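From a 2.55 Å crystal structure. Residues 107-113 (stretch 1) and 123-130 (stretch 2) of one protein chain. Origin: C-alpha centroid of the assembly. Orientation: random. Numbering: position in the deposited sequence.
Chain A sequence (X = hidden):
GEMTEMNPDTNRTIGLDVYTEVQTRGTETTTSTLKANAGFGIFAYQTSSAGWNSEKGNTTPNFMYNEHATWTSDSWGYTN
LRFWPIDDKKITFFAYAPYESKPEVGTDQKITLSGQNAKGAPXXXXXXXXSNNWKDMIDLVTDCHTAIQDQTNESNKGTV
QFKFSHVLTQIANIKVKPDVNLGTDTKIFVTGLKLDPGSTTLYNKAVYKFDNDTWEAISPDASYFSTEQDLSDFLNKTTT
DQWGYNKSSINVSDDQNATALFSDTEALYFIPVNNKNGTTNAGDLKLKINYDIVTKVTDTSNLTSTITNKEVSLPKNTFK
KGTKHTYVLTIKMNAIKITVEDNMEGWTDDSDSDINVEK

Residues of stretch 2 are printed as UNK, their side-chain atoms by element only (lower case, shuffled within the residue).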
ATOM      1  N   THR A 107      -0.194  14.828  10.770  1.00 56.65           N
ATOM      2  CA  THR A 107      -1.174  15.679  10.095  1.00 56.49           C
ATOM      3  C   THR A 107      -1.269  15.367   8.594  1.00 60.72           C
ATOM      4  O   THR A 107      -2.365  15.148   8.076  1.00 61.25           O
ATOM      5  CB  THR A 107      -0.788  17.150  10.325  1.00 60.65           C
ATOM      6  OG1 THR A 107      -0.672  17.381  11.724  1.00 63.07           O
ATOM      7  CG2 THR A 107      -1.773  18.125   9.728  1.00 57.75           C
ATOM      8  N   ASP A 108      -0.127  15.369   7.907  1.00 56.60           N
ATOM      9  CA  ASP A 108      -0.041  15.192   6.470  1.00 54.93           C
ATOM     10  C   ASP A 108      -0.361  13.786   5.991  1.00 57.34           C
ATOM     11  O   ASP A 108      -1.170  13.635   5.080  1.00 56.40           O
ATOM     12  CB  ASP A 108       1.375  15.557   5.975  1.00 56.13           C
ATOM     13  CG  ASP A 108       1.898  16.950   6.300  1.00 65.04           C
ATOM     14  OD1 ASP A 108       1.118  17.775   6.821  1.00 67.66           O
ATOM     15  OD2 ASP A 108       3.085  17.222   6.001  1.00 65.89           O
ATOM     16  N   GLN A 109       0.331  12.762   6.539  1.00 53.52           N
ATOM     17  CA  GLN A 109       0.259  11.397   6.021  1.00 51.44           C
ATOM     18  C   GLN A 109      -0.275  10.364   6.986  1.00 55.12           C
ATOM     19  O   GLN A 109      -0.403   9.204   6.594  1.00 55.20           O
ATOM     20  CB  GLN A 109       1.674  10.951   5.589  1.00 51.60           C
ATOM     21  CG  GLN A 109       2.550  12.000   4.881  1.00 51.10           C
ATOM     22  CD  GLN A 109       2.020  12.491   3.544  1.00 58.14           C
ATOM     23  OE1 GLN A 109       1.029  11.980   2.991  1.00 50.28           O
ATOM     24  NE2 GLN A 109       2.719  13.452   2.952  1.00 41.48           N
ATOM     25  N   LYS A 110      -0.580  10.764   8.231  1.00 51.51           N
ATOM     26  CA  LYS A 110      -0.987   9.894   9.345  1.00 50.33           C
ATOM     27  C   LYS A 110       0.211   8.993   9.705  1.00 52.62           C
ATOM     28  O   LYS A 110       0.036   7.821  10.030  1.00 54.31           O
ATOM     29  CB  LYS A 110      -2.283   9.107   9.081  1.00 51.43           C
ATOM     30  CG  LYS A 110      -3.506   9.984   9.126  1.00 57.22           C
ATOM     31  CD  LYS A 110      -4.774   9.159   8.987  1.00 62.53           C
ATOM     32  CE  LYS A 110      -6.025   9.990   9.162  1.00 74.60           C
ATOM     33  NZ  LYS A 110      -6.140  10.557  10.539  1.00 89.32           N
ATOM     34  N   ILE A 111       1.428   9.584   9.647  1.00 46.22           N
ATOM     35  CA  ILE A 111       2.740   9.030   9.978  1.00 44.95           C
ATOM     36  C   ILE A 111       3.231   9.730  11.259  1.00 52.01           C
ATOM     37  O   ILE A 111       3.339  10.945  11.293  1.00 51.35           O
ATOM     38  CB  ILE A 111       3.770   9.202   8.791  1.00 46.27           C
ATOM     39  CG1 ILE A 111       3.456   8.305   7.585  1.00 44.97           C
ATOM     40  CG2 ILE A 111       5.217   8.985   9.241  1.00 46.06           C
ATOM     41  CD1 ILE A 111       4.290   8.664   6.275  1.00 46.11           C
ATOM     42  N   THR A 112       3.535   8.956  12.300  1.00 52.14           N
ATOM     43  CA  THR A 112       4.107   9.425  13.574  1.00 52.36           C
ATOM     44  C   THR A 112       5.490   8.783  13.649  1.00 54.11           C
ATOM     45  O   THR A 112       5.622   7.568  13.449  1.00 53.42           O
ATOM     46  CB  THR A 112       3.183   9.073  14.762  1.00 63.17           C
ATOM     47  OG1 THR A 112       1.916   9.689  14.571  1.00 66.44           O
ATOM     48  CG2 THR A 112       3.748   9.516  16.096  1.00 63.48           C
ATOM     49  N   LEU A 113       6.525   9.590  13.876  1.00 48.92           N
ATOM     50  CA  LEU A 113       7.892   9.074  13.915  1.00 46.53           C
ATOM     51  C   LEU A 113       8.379   8.891  15.340  1.00 54.33           C
ATOM     52  O   LEU A 113       7.904   9.562  16.278  1.00 55.67           O
ATOM     53  CB  LEU A 113       8.856  10.017  13.172  1.00 45.12           C
ATOM     54  CG  LEU A 113       8.546  10.406  11.737  1.00 46.79           C
ATOM     55  CD1 LEU A 113       9.497  11.444  11.299  1.00 46.84           C
ATOM     56  CD2 LEU A 113       8.654   9.231  10.801  1.00 44.35           C
ATOM     57  N   UNK A 123      11.366   4.127  14.092  1.00 46.13           N
ATOM     58  CA  UNK A 123      10.056   3.481  13.925  1.00 45.74           C
ATOM     59  C   UNK A 123       9.077   4.503  13.354  1.00 49.78           C
ATOM     60  O   UNK A 123       9.344   5.717  13.400  1.00 49.63           O
ATOM     61  c   UNK A 123       9.486   2.820  15.223  1.00 53.42           C
ATOM     62  c   UNK A 123      10.410   1.802  15.838  1.00 50.27           C
ATOM     63  o   UNK A 123       9.114   3.802  16.196  1.00 57.54           O
ATOM     64  N   UNK A 124       7.966   3.991  12.788  1.00 44.80           N
ATOM     65  CA  UNK A 124       6.842   4.725  12.236  1.00 43.62           C
ATOM     66  C   UNK A 124       5.565   4.101  12.758  1.00 50.54           C
ATOM     67  O   UNK A 124       5.379   2.892  12.612  1.00 50.27           O
ATOM     68  c   UNK A 124       8.071   5.508   8.622  1.00 42.37           C
ATOM     69  c   UNK A 124       7.884   5.687  10.100  1.00 44.21           C
ATOM     70  c   UNK A 124       5.433   4.991  10.112  1.00 43.98           C
ATOM     71  c   UNK A 124       6.843   4.721  10.688  1.00 45.11           C
ATOM     72  N   UNK A 125       4.690   4.920  13.372  1.00 48.17           N
ATOM     73  CA  UNK A 125       3.337   4.539  13.741  1.00 47.39           C
ATOM     74  C   UNK A 125       2.477   5.051  12.584  1.00 51.45           C
ATOM     75  O   UNK A 125       2.481   6.259  12.282  1.00 51.14           O
ATOM     76  c   UNK A 125       2.940   5.062  15.108  1.00 50.83           C
ATOM     77  o   UNK A 125       3.820   4.489  16.064  1.00 51.80           O
ATOM     78  c   UNK A 125       1.480   4.714  15.460  1.00 46.34           C
ATOM     79  N   UNK A 126       1.799   4.122  11.901  1.00 46.50           N
ATOM     80  CA  UNK A 126       1.036   4.448  10.715  1.00 45.35           C
ATOM     81  C   UNK A 126      -0.441   4.034  10.826  1.00 50.43           C
ATOM     82  O   UNK A 126      -0.756   2.927  11.275  1.00 49.90           O
ATOM     83  c   UNK A 126       1.082   3.966   8.160  1.00 46.26           C
ATOM     84  c   UNK A 126       1.710   3.758   9.521  1.00 45.90           C
ATOM     85  c   UNK A 126       0.386   2.937   7.536  1.00 46.70           C
ATOM     86  c   UNK A 126       0.681   5.346   6.214  1.00 47.66           C
ATOM     87  c   UNK A 126      -0.024   4.325   5.622  1.00 46.67           C
ATOM     88  c   UNK A 126       1.255   5.161   7.470  1.00 47.38           C
ATOM     89  c   UNK A 126      -0.173   3.122   6.274  1.00 48.64           C
ATOM     90  N   UNK A 127      -1.337   4.954  10.413  1.00 47.42           N
ATOM     91  CA  UNK A 127      -2.789   4.767  10.349  1.00 47.15           C
ATOM     92  C   UNK A 127      -3.234   4.821   8.897  1.00 50.85           C
ATOM     93  O   UNK A 127      -2.769   5.670   8.137  1.00 51.96           O
ATOM     94  o   UNK A 127      -5.540   7.474  12.500  1.00 62.82           O
ATOM     95  c   UNK A 127      -5.958   6.404  12.005  1.00 73.86           C
ATOM     96  c   UNK A 127      -4.963   5.370  11.511  1.00 55.52           C
ATOM     97  o   UNK A 127      -7.175   6.125  11.906  1.00 77.79           O
ATOM     98  c   UNK A 127      -3.546   5.812  11.183  1.00 49.31           C
ATOM     99  N   UNK A 128      -4.099   3.897   8.504  1.00 46.24           N
ATOM    100  CA  UNK A 128      -4.647   3.810   7.152  1.00 44.94           C
ATOM    101  C   UNK A 128      -5.707   4.906   6.977  1.00 51.54           C
ATOM    102  O   UNK A 128      -6.623   5.014   7.792  1.00 51.62           O
ATOM    103  c   UNK A 128      -5.823   2.330   5.467  1.00 45.06           C
ATOM    104  c   UNK A 128      -4.119   1.341   6.990  1.00 46.12           C
ATOM    105  c   UNK A 128      -5.208   2.396   6.853  1.00 46.61           C
ATOM    106  N   UNK A 129      -5.547   5.727   5.917  1.00 49.60           N
ATOM    107  CA  UNK A 129      -6.436   6.825   5.527  1.00 49.17           C
ATOM    108  C   UNK A 129      -7.621   6.225   4.747  1.00 52.49           C
ATOM    109  O   UNK A 129      -7.427   5.689   3.662  1.00 50.46           O
ATOM    110  c   UNK A 129      -5.852   9.298   4.968  1.00 58.92           C
ATOM    111  c   UNK A 129      -4.649  10.102   4.460  1.00 68.97           C
ATOM    112  c   UNK A 129      -4.886  11.594   4.478  1.00 79.76           C
ATOM    113  n   UNK A 129      -3.622  12.387   4.565  1.00 66.87           N
ATOM    114  c   UNK A 129      -5.635   7.826   4.673  1.00 50.91           C
ATOM    115  N   UNK A 130      -8.841   6.280   5.312  1.00 51.60           N
ATOM    116  CA  UNK A 130     -10.061   5.721   4.674  1.00 51.29           C
ATOM    117  C   UNK A 130     -10.943   6.806   4.017  1.00 56.32           C
ATOM    118  O   UNK A 130     -11.893   6.466   3.323  1.00 56.72           O
ATOM    119  c   UNK A 130     -10.890   4.933   5.691  1.00 53.16           C
ATOM    120  c   UNK A 130     -10.122   3.757   6.301  1.00 52.88           C
ATOM    121  o   UNK A 130     -11.319   5.823   6.725  1.00 51.97           O
TER
HETATM  122  O   HOH W   1      -4.200  13.293   7.199  1.00 63.79           O
HETATM  123  O   HOH W   2      -2.196   7.212   6.028  1.00 40.72           O

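Position 123 carries three side-chain atoms, one carbon bearing an oxygen and a carbon. The side chain leaves the backbone sideways and stays clear of stretch 1, so the fork alone must identify it: a β-branched hydroxyl residue, Thr123, with chi1 in the p well.

Position 124 has four carbons, forked at the first, one arm two carbons long, touching the side chains of Leu113 and Ile111. That unequal fork distinguishes isoleucine from leucine, which forks one carbon later: Ile124. Its CG1 lies 3.7 Å from Leu113 CD2 and its CG2 4.1 Å from Ile111 CG2, both apolar contacts.

Position 125 repeats the pattern of one carbon carrying an oxygen and a carbon, here on the sheet face it shares with Thr112, whose CB is 4.0 Å from the CB of 125. It is Thr125, and both threonines adopt the m rotamer.

Position 126 shows one carbon, then a ring of six carbons without oxygen, its edge against Ile111. This excludes tyrosine and gives Phe126. Ile111 CG1 lies near the ring plane, 3.8 Å from Phe126 CD1.

Position 127 has three carbons, the third carrying two oxygens, one near the Lys110 amine. A carboxylate on a chain this long is Glu127. Its OE1 stands 3.7 Å from Lys110 NZ, a long salt bridge.

Position 128 has one carbon carrying two others, the symmetric fork of Val128. It points away from stretch 1 without contact.

Position 129 is a row of four carbons ending in a nitrogen near Asp108 O: Lys129. Its NZ lies 2.8 Å from Asp108 O, but the angle is too poor for a hydrogen bond. A water instead accepts from Lys129 NZ at 2.8 Å and donates to Thr107 O at 2.8 Å.

Position 130 again has one carbon bearing an oxygen and a carbon, Thr130, without contact to stretch 1.

The contact works as an antiparallel strand pair, with N-to-C directions 158° apart. Thr112 and Thr125 form its hydrogen-bonded pair: Thr112 N donates to Thr125 O at 2.9 Å, and Thr125 N to Thr112 O at 2.8 Å. Glu127 N to Lys110 O, at 3.2 Å, extends the ladder. Alternation puts Ile111, Leu113, Ile124 and Phe126 on one face, where their side chains pack, and the two threonines on the other. Where the first strand gives way to the loop before it, a second water donates to Gln109 O and Glu127 O, at 2.7 Å each. Together the stretches bury 564 Å².

Stretch 2 (123-130) TITFEVKT
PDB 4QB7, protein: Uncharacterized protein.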